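Local coordinates for reticulocyte binding protein (Streptococcus agalactiae COH1, PDB 3FAW), which is a cell-wall-anchored streptococcal pullulanase that probably hydrolyses alpha-1,6-glucosidic branch points of pullulan and glycogen-like glucans, at residues A[718-723]-A[738-743]; A[750-755]-A[809-814]; A[148-153]-A[203-208]. One frame throughout, in Å; residues are numbered along the deposited sequence.

Interaction 1. Residues A[718-723]-A[738-743]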
loop_
_atom_site.group_PDB
_atom_site.type_symbol
_atom_site.label_atom_id
_atom_site.label_comp_id
_atom_site.label_asym_id
_atom_site.label_seq_id
_atom_site.Cartn_x
_atom_site.Cartn_y
_atom_site.Cartn_z
ATOM N N GLU A 718 30.392 -1.203 13.289
ATOM C CA GLU A 718 30.476 -2.669 13.281
ATOM C C GLU A 718 30.305 -3.313 11.906
ATOM O O GLU A 718 30.564 -4.510 11.757
ATOM C CB GLU A 718 29.456 -3.252 14.261
ATOM C CG GLU A 718 29.698 -2.826 15.710
ATOM C CD GLU A 718 28.484 -2.993 16.611
ATOM O OE1 GLU A 718 27.496 -3.637 16.194
ATOM O OE2 GLU A 718 28.522 -2.468 17.746
ATOM N N VAL A 719 29.864 -2.535 10.915
ATOM C CA VAL A 719 29.778 -3.006 9.536
ATOM C C VAL A 719 30.797 -2.243 8.692
ATOM O O VAL A 719 30.732 -1.016 8.593
ATOM C CB VAL A 719 28.363 -2.823 8.954
ATOM C CG1 VAL A 719 28.290 -3.392 7.541
ATOM C CG2 VAL A 719 27.325 -3.491 9.856
ATOM N N SER A 720 31.728 -2.982 8.086
ATOM C CA SER A 720 32.864 -2.393 7.371
ATOM C C SER A 720 33.013 -2.933 5.946
ATOM O O SER A 720 32.544 -4.027 5.623
ATOM C CB SER A 720 34.158 -2.609 8.167
ATOM O OG SER A 720 34.343 -3.972 8.510
ATOM N N LEU A 721 33.670 -2.142 5.100
ATOM C CA LEU A 721 33.830 -2.460 3.682
ATOM C C LEU A 721 35.169 -3.148 3.431
ATOM O O LEU A 721 36.228 -2.534 3.585
ATOM C CB LEU A 721 33.733 -1.180 2.848
ATOM C CG LEU A 721 33.815 -1.324 1.326
ATOM C CD1 LEU A 721 32.654 -2.163 0.791
ATOM C CD2 LEU A 721 33.837 0.044 0.672
ATOM N N ILE A 722 35.122 -4.421 3.047
ATOM C CA ILE A 722 36.340 -5.180 2.757
ATOM C C ILE A 722 36.944 -4.723 1.424
ATOM O O ILE A 722 38.136 -4.426 1.339
ATOM C CB ILE A 722 36.070 -6.699 2.710
ATOM C CG1 ILE A 722 35.599 -7.202 4.078
ATOM C CG2 ILE A 722 37.329 -7.445 2.272
ATOM C CD1 ILE A 722 35.107 -8.637 4.070
ATOM N N THR A 723 36.109 -4.659 0.393
ATOM C CA THR A 723 36.537 -4.192 -0.920
ATOM C C THR A 723 36.524 -2.665 -1.011
ATOM O O THR A 723 35.659 -2.080 -1.670
ATOM C CB THR A 723 35.641 -4.765 -2.035
ATOM O OG1 THR A 723 34.279 -4.398 -1.784
ATOM C CG2 THR A 723 35.756 -6.284 -2.092
ATOM N N ALA A 738 32.432 -6.842 -1.112
ATOM C CA ALA A 738 32.507 -7.684 0.083
ATOM C C ALA A 738 32.429 -6.821 1.332
ATOM O O ALA A 738 33.023 -5.745 1.381
ATOM C CB ALA A 738 33.790 -8.501 0.084
ATOM N N TYR A 739 31.694 -7.295 2.334
ATOM C CA TYR A 739 31.544 -6.565 3.594
ATOM C C TYR A 739 31.463 -7.487 4.798
ATOM O O TYR A 739 31.018 -8.627 4.696
ATOM C CB TYR A 739 30.317 -5.643 3.573
ATOM C CG TYR A 739 29.053 -6.260 3.019
ATOM C CD1 TYR A 739 28.066 -6.774 3.864
ATOM C CD2 TYR A 739 28.832 -6.305 1.648
ATOM C CE1 TYR A 739 26.897 -7.326 3.345
ATOM C CE2 TYR A 739 27.682 -6.854 1.126
ATOM C CZ TYR A 739 26.713 -7.357 1.970
ATOM O OH TYR A 739 25.570 -7.895 1.418
ATOM N N GLN A 740 31.893 -6.959 5.938
ATOM C CA GLN A 740 31.915 -7.705 7.187
ATOM C C GLN A 740 31.018 -7.044 8.228
ATOM O O GLN A 740 31.011 -5.821 8.371
ATOM C CB GLN A 740 33.340 -7.782 7.724
ATOM C CG GLN A 740 33.522 -8.785 8.857
ATOM C CD GLN A 740 34.893 -8.680 9.489
ATOM O OE1 GLN A 740 35.761 -9.624 9.166
ATOM N NE2 GLN A 740 35.170 -7.755 10.257
ATOM N N THR A 741 30.262 -7.868 8.944
ATOM C CA THR A 741 29.478 -7.411 10.082
ATOM C C THR A 741 29.744 -8.324 11.281
ATOM O O THR A 741 30.200 -9.458 11.124
ATOM C CB THR A 741 27.964 -7.351 9.753
ATOM O OG1 THR A 741 27.240 -6.919 10.912
ATOM C CG2 THR A 741 27.439 -8.709 9.291
ATOM N N ILE A 742 29.472 -7.804 12.474
ATOM C CA ILE A 742 29.713 -8.518 13.727
ATOM C C ILE A 742 28.440 -8.432 14.559
ATOM O O ILE A 742 27.785 -7.389 14.580
ATOM C CB ILE A 742 30.882 -7.885 14.531
ATOM C CG1 ILE A 742 32.052 -7.513 13.609
ATOM C CG2 ILE A 742 31.341 -8.833 15.632
ATOM C CD1 ILE A 742 33.201 -6.811 14.313
ATOM N N ASP A 743 28.076 -9.517 15.236
ATOM C CA ASP A 743 26.866 -9.505 16.064
ATOM C C ASP A 743 27.190 -9.245 17.537
ATOM O O ASP A 743 28.360 -9.109 17.912
ATOM C CB ASP A 743 26.033 -10.783 15.857
ATOM C CG ASP A 743 26.649 -12.019 16.480
ATOM O OD1 ASP A 743 27.712 -11.925 17.127
ATOM O OD2 ASP A 743 26.048 -13.103 16.315
HETATM O O HOH W 1 33.447 -5.080 10.663
#
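Ser720 and Gln740 form an antiparallel hydrogen-bonded pair, joined by Ser720 N to Gln740 O at 2.9 Å and Gln740 N to Ser720 O at 3.0 Å, followed by the non-hydrogen-bonded pair Leu721 and Tyr739. Farther on, Ile722 N reaches Ala738 O at 3.0 Å with a bent N-H...O angle of 138°, while Thr723 N adds a weak bond to the same oxygen. Thr723 OG1, set between its backbone N and carbonyl carbon (chi1 57°), accepts a hydrogen bond from Ala738 N at 3.1 Å, in place of a backbone acceptor. Thr723 CG2 lies 3.7 Å from Ala738 CB, which also touches Ile722 CB. On the face of Ser720 and Gln740, one water accepts a hydrogen bond from Gln740 NE2 at 3.2 Å, donates to Glu718 O and bonds Ser720 OG, which also meets Tyr768 OH. The Val719 and Thr741 side chains run alongside each other, Val719 CG2 being 3.6 Å from Thr741 OG1, whose hydrogen bond goes to Ala706 O. Strand 720-721 borders the C-terminal sheet after helix 712-718; Phe548 of helix 544-551 packs against Val719, Leu721 and Tyr739, helix 765-768 against Ile722 and Gln740, and strand 748-754 continues the sheet beyond 736-742.

Interaction 2. Residues A[750-755]-A[809-814]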
loop_
_atom_site.group_PDB
_atom_site.type_symbol
_atom_site.label_atom_id
_atom_site.label_comp_id
_atom_site.label_asym_id
_atom_site.label_seq_id
_atom_site.Cartn_x
_atom_site.Cartn_y
_atom_site.Cartn_z
ATOM N N ALA A 750 31.145 -12.460 7.172
ATOM C CA ALA A 750 31.626 -11.738 5.985
ATOM C C ALA A 750 30.888 -12.202 4.733
ATOM O O ALA A 750 30.835 -13.399 4.455
ATOM C CB ALA A 750 33.124 -11.938 5.810
ATOM N N VAL A 751 30.335 -11.245 3.986
ATOM C CA VAL A 751 29.574 -11.521 2.763
ATOM C C VAL A 751 30.353 -11.060 1.529
ATOM O O VAL A 751 30.783 -9.909 1.459
ATOM C CB VAL A 751 28.210 -10.782 2.767
ATOM C CG1 VAL A 751 27.365 -11.205 1.558
ATOM C CG2 VAL A 751 27.457 -11.036 4.070
ATOM N N PHE A 752 30.522 -11.966 0.566
ATOM C CA PHE A 752 31.213 -11.680 -0.692
ATOM C C PHE A 752 30.257 -11.889 -1.861
ATOM O O PHE A 752 29.647 -12.951 -1.970
ATOM C CB PHE A 752 32.413 -12.613 -0.869
ATOM C CG PHE A 752 33.420 -12.543 0.249
ATOM C CD1 PHE A 752 34.542 -11.734 0.141
ATOM C CD2 PHE A 752 33.257 -13.304 1.399
ATOM C CE1 PHE A 752 35.475 -11.673 1.163
ATOM C CE2 PHE A 752 34.181 -13.247 2.424
ATOM C CZ PHE A 752 35.293 -12.431 2.305
ATOM N N VAL A 753 30.127 -10.884 -2.727
ATOM C CA VAL A 753 29.290 -10.990 -3.933
ATOM C C VAL A 753 30.093 -10.625 -5.180
ATOM O O VAL A 753 30.358 -9.445 -5.428
ATOM C CB VAL A 753 28.051 -10.063 -3.854
ATOM C CG1 VAL A 753 27.278 -10.080 -5.169
ATOM C CG2 VAL A 753 27.143 -10.475 -2.695
ATOM N N ASN A 754 30.496 -11.638 -5.945
ATOM C CA ASN A 754 31.085 -11.417 -7.261
ATOM C C ASN A 754 29.988 -11.445 -8.327
ATOM O O ASN A 754 29.573 -12.515 -8.772
ATOM C CB ASN A 754 32.164 -12.459 -7.585
ATOM C CG ASN A 754 32.876 -12.177 -8.910
ATOM O OD1 ASN A 754 32.710 -11.110 -9.502
ATOM N ND2 ASN A 754 33.676 -13.135 -9.373
ATOM N N ALA A 755 29.527 -10.262 -8.722
ATOM C CA ALA A 755 28.534 -10.131 -9.786
ATOM C C ALA A 755 29.188 -9.978 -11.164
ATOM O O ALA A 755 28.496 -9.731 -12.153
ATOM C CB ALA A 755 27.606 -8.945 -9.505
ATOM N N ILE A 809 29.490 -15.731 -1.594
ATOM C CA ILE A 809 30.096 -16.510 -0.514
ATOM C C ILE A 809 29.913 -15.808 0.834
ATOM O O ILE A 809 30.194 -14.618 0.958
ATOM C CB ILE A 809 31.612 -16.745 -0.740
ATOM C CG1 ILE A 809 31.891 -17.302 -2.143
ATOM C CG2 ILE A 809 32.158 -17.708 0.304
ATOM C CD1 ILE A 809 31.353 -18.694 -2.373
ATOM N N VAL A 810 29.444 -16.543 1.839
ATOM C CA VAL A 810 29.386 -16.016 3.205
ATOM C C VAL A 810 30.225 -16.894 4.129
ATOM O O VAL A 810 30.053 -18.116 4.163
ATOM C CB VAL A 810 27.945 -15.912 3.757
ATOM C CG1 VAL A 810 27.964 -15.391 5.192
ATOM C CG2 VAL A 810 27.094 -15.003 2.879
ATOM N N ILE A 811 31.137 -16.255 4.862
ATOM C CA ILE A 811 31.987 -16.935 5.839
ATOM C C ILE A 811 31.623 -16.483 7.255
ATOM O O ILE A 811 31.332 -15.310 7.482
ATOM C CB ILE A 811 33.488 -16.652 5.591
ATOM C CG1 ILE A 811 33.875 -17.001 4.150
ATOM C CG2 ILE A 811 34.347 -17.453 6.556
ATOM C CD1 ILE A 811 35.349 -16.776 3.828
ATOM N N LYS A 812 31.640 -17.428 8.194
ATOM C CA LYS A 812 31.428 -17.147 9.614
ATOM C C LYS A 812 32.671 -17.528 10.418
ATOM O O LYS A 812 33.215 -18.626 10.252
ATOM C CB LYS A 812 30.229 -17.944 10.142
ATOM C CG LYS A 812 29.938 -17.758 11.632
ATOM C CD LYS A 812 29.092 -18.894 12.178
ATOM C CE LYS A 812 28.854 -18.746 13.671
ATOM N NZ LYS A 812 28.085 -19.896 14.227
ATOM N N VAL A 813 33.105 -16.621 11.292
ATOM C CA VAL A 813 34.158 -16.911 12.269
ATOM C C VAL A 813 33.560 -16.865 13.673
ATOM O O VAL A 813 33.211 -15.791 14.171
ATOM C CB VAL A 813 35.325 -15.913 12.162
ATOM C CG1 VAL A 813 36.393 -16.217 13.216
ATOM C CG2 VAL A 813 35.928 -15.952 10.760
ATOM N N GLY A 814 33.427 -18.035 14.295
ATOM C CA GLY A 814 32.919 -18.140 15.664
ATOM C C GLY A 814 33.970 -17.758 16.692
ATOM O O GLY A 814 33.832 -16.751 17.393
#
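Val751 and Val810 face each other as a non-hydrogen-bonded antiparallel pair, their CA atoms 4.5 Å apart and their side chains projecting together from one face of the sheet. Val810 CG2 makes the contact: anti to its own carbonyl carbon, it lies 4.0 Å from Val751 CG1 and slightly farther from Val751 CG2, so one methyl meets both branches of its neighbour. The other branch, Val810 CG1, rests near Ala750 O. On the reverse face, Phe752, Ile809, Ala750 and Ile811 form a second apolar patch. Phe752 CG is anti to the carbonyl carbon (chi1 -58°), and the Phe752 and Ile811 side chains run at a slant to each other, Phe752 CE2 lying 4.0 Å from Ile811 CD1. The CD2 edge of the Phe752 ring meets Ile809 O almost in the ring plane at 3.4 Å, while Phe752 CB and Ile809 CB pack at the base of the pair. Leu801 and Ile803 of strand 800-803 extend this patch, whereas the valine face is directed to Val606 of helix 590-609.

Outward from these side chains lies the backbone ladder, where two hydrogen-bonded pairs flank the valines. Ala750 N donates to Ile811 O at 2.9 Å with an N-H...O angle of 173°, and Ile811 N returns the bond to Ala750 O. Phe752 N reaches Ile809 O at 2.7 Å, with Ile809 N to Phe752 O at 2.8 Å completing the second pair. Ala750 O also receives a CA-H...O contact from Val810 CA at 3.2 Å. The hydrogen bonds of the contact are thus all backbone, four of them satisfying buried polar atoms, and the side chains add mainly apolar packing on both faces of two inner strands of the five-stranded antiparallel C-terminal sheet.

Interaction 3. Residues A[148-153]-A[203-208]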
loop_
_atom_site.group_PDB
_atom_site.type_symbol
_atom_site.label_atom_id
_atom_site.label_comp_id
_atom_site.label_asym_id
_atom_site.label_seq_id
_atom_site.Cartn_x
_atom_site.Cartn_y
_atom_site.Cartn_z
ATOM N N ALA A 148 -27.840 3.780 14.003
ATOM C CA ALA A 148 -27.138 4.271 12.815
ATOM C C ALA A 148 -26.766 5.751 12.940
ATOM O O ALA A 148 -27.510 6.540 13.516
ATOM C CB ALA A 148 -27.994 4.051 11.579
ATOM N N SER A 149 -25.611 6.106 12.383
ATOM C CA SER A 149 -25.113 7.484 12.387
ATOM C C SER A 149 -24.387 7.784 11.078
ATOM O O SER A 149 -23.574 6.977 10.624
ATOM C CB SER A 149 -24.163 7.711 13.565
ATOM O OG SER A 149 -24.879 7.956 14.764
ATOM N N LEU A 150 -24.692 8.938 10.485
ATOM C CA LEU A 150 -24.033 9.416 9.261
ATOM C C LEU A 150 -23.726 10.913 9.385
ATOM O O LEU A 150 -24.624 11.711 9.664
ATOM C CB LEU A 150 -24.927 9.191 8.037
ATOM C CG LEU A 150 -24.323 9.624 6.691
ATOM C CD1 LEU A 150 -23.293 8.599 6.213
ATOM C CD2 LEU A 150 -25.400 9.843 5.640
ATOM N N TRP A 151 -22.467 11.286 9.167
ATOM C CA TRP A 151 -22.048 12.690 9.222
ATOM C C TRP A 151 -22.285 13.362 7.866
ATOM O O TRP A 151 -21.773 12.903 6.845
ATOM C CB TRP A 151 -20.570 12.783 9.624
ATOM C CG TRP A 151 -20.050 14.180 9.783
ATOM C CD1 TRP A 151 -20.124 14.964 10.899
ATOM C CD2 TRP A 151 -19.360 14.955 8.794
ATOM N NE1 TRP A 151 -19.528 16.180 10.662
ATOM C CE2 TRP A 151 -19.053 16.202 9.377
ATOM C CE3 TRP A 151 -18.980 14.717 7.467
ATOM C CZ2 TRP A 151 -18.378 17.211 8.680
ATOM C CZ3 TRP A 151 -18.307 15.717 6.775
ATOM C CH2 TRP A 151 -18.014 16.951 7.383
ATOM N N SER A 152 -23.067 14.441 7.857
ATOM C CA SER A 152 -23.393 15.158 6.612
ATOM C C SER A 152 -24.039 16.523 6.907
ATOM O O SER A 152 -25.244 16.693 6.743
ATOM C CB SER A 152 -24.320 14.307 5.730
ATOM O OG SER A 152 -24.519 14.905 4.461
ATOM N N PRO A 153 -23.224 17.509 7.322
ATOM C CA PRO A 153 -23.769 18.732 7.909
ATOM C C PRO A 153 -24.553 19.648 6.956
ATOM O O PRO A 153 -25.359 20.438 7.440
ATOM C CB PRO A 153 -22.521 19.443 8.453
ATOM C CG PRO A 153 -21.406 18.941 7.625
ATOM C CD PRO A 153 -21.752 17.538 7.248
ATOM N N TYR A 203 -28.290 -1.548 3.113
ATOM C CA TYR A 203 -28.795 -0.178 3.180
ATOM C C TYR A 203 -27.981 0.835 2.369
ATOM O O TYR A 203 -26.764 0.701 2.204
ATOM C CB TYR A 203 -28.916 0.288 4.645
ATOM C CG TYR A 203 -27.602 0.439 5.384
ATOM C CD1 TYR A 203 -27.021 1.695 5.568
ATOM C CD2 TYR A 203 -26.941 -0.671 5.903
ATOM C CE1 TYR A 203 -25.816 1.839 6.245
ATOM C CE2 TYR A 203 -25.736 -0.536 6.582
ATOM C CZ TYR A 203 -25.180 0.720 6.751
ATOM O OH TYR A 203 -23.986 0.846 7.423
ATOM N N LEU A 204 -28.689 1.837 1.851
ATOM C CA LEU A 204 -28.081 3.037 1.287
ATOM C C LEU A 204 -28.690 4.246 1.993
ATOM O O LEU A 204 -29.732 4.127 2.641
ATOM C CB LEU A 204 -28.332 3.127 -0.220
ATOM C CG LEU A 204 -27.602 2.128 -1.125
ATOM C CD1 LEU A 204 -28.103 2.242 -2.560
ATOM C CD2 LEU A 204 -26.090 2.321 -1.075
ATOM N N TYR A 205 -28.033 5.398 1.877
ATOM C CA TYR A 205 -28.585 6.662 2.371
ATOM C C TYR A 205 -28.913 7.576 1.198
ATOM O O TYR A 205 -28.070 7.791 0.329
ATOM C CB TYR A 205 -27.591 7.374 3.291
ATOM C CG TYR A 205 -27.437 6.745 4.653
ATOM C CD1 TYR A 205 -28.503 6.714 5.550
ATOM C CD2 TYR A 205 -26.220 6.193 5.056
ATOM C CE1 TYR A 205 -28.364 6.141 6.808
ATOM C CE2 TYR A 205 -26.073 5.623 6.315
ATOM C CZ TYR A 205 -27.149 5.603 7.184
ATOM O OH TYR A 205 -27.015 5.031 8.427
ATOM N N GLU A 206 -30.130 8.112 1.179
ATOM C CA GLU A 206 -30.512 9.122 0.196
ATOM C C GLU A 206 -30.431 10.513 0.818
ATOM O O GLU A 206 -31.173 10.831 1.753
ATOM C CB GLU A 206 -31.917 8.868 -0.356
ATOM C CG GLU A 206 -32.244 9.729 -1.574
ATOM C CD GLU A 206 -33.582 9.379 -2.200
ATOM O OE1 GLU A 206 -34.608 9.464 -1.495
ATOM O OE2 GLU A 206 -33.604 9.024 -3.397
ATOM N N ILE A 207 -29.524 11.333 0.293
ATOM C CA ILE A 207 -29.276 12.672 0.819
ATOM C C ILE A 207 -29.905 13.702 -0.104
ATOM O O ILE A 207 -29.720 13.646 -1.315
ATOM C CB ILE A 207 -27.763 12.956 0.955
ATOM C CG1 ILE A 207 -27.112 11.922 1.882
ATOM C CG2 ILE A 207 -27.522 14.368 1.499
ATOM C CD1 ILE A 207 -25.634 12.156 2.125
ATOM N N LYS A 208 -30.653 14.635 0.477
ATOM C CA LYS A 208 -31.257 15.726 -0.277
ATOM C C LYS A 208 -30.599 17.049 0.101
ATOM O O LYS A 208 -30.499 17.385 1.283
ATOM C CB LYS A 208 -32.759 15.793 -0.000
ATOM C CG LYS A 208 -33.532 16.711 -0.933
ATOM C CD LYS A 208 -35.027 16.634 -0.660
ATOM C CE LYS A 208 -35.809 17.606 -1.536
ATOM N NZ LYS A 208 -37.283 17.452 -1.364
HETATM O O HOH W 2 -24.659 4.535 9.311
#
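Within the carbohydrate-binding module 48 domain, a beta-sandwich family, Leu150 and Tyr205 meet across the interior between two strands that pack face to face. The strand axes approach to 10.4 Å and run 43° apart, too distant for backbone pairing. Leu150 CD2 lies over one face of the Tyr205 ring in a CH-pi contact, 4.1 Å from the ring centroid and 27° off its normal; Leu150 CD1 touches the CD2 side of the same ring. With CG anti to the backbone N (chi1 -179°), Leu150 extends its branch point toward Tyr205, the two side chains passing in opposing senses. Tyr205 OH is 3.4 Å from Ala148 CB and bonds to a water at 2.6 Å that lies in the ring plane; this water accepts from the hydroxyl and donates to Ser149 O at 3.0 Å, linking the strands. Ile207 CD1 finishes the row, 4.2 Å from Leu150 CD2 and 3.8 Å from Ser152 OG, whose hydrogen bond goes to Ile404 O. Met160 of strand 157-164 touches both Ala148 and Tyr205, and Ile216 of strand 212-216 packs on Tyr205 and Ile207, while strand 146-151 pairs with strands 136-139 and 184-189.

Interaction 3 comes first along the chain and closes before the other two open in series. Interactions 1 and 2 share one continuous antiparallel sheet of the C-terminal domain, in the order 720-721, 736-742, 748-754, 807-813, 775-778; their centres are about 10 Å apart, and they meet where Tyr739 O and Val751 N probably hydrogen-bond at 2.8 Å and Ala738 CB packs against Phe752 CD1. Interaction 3 belongs to a separate module, carbohydrate-binding module 48, on the opposite side of the chain's centre; its nearest atoms are about 50 Å from interaction 1, so it makes no direct contact with either. The eight-stranded parallel barrel of the catalytic domain lies between these domains in sequence.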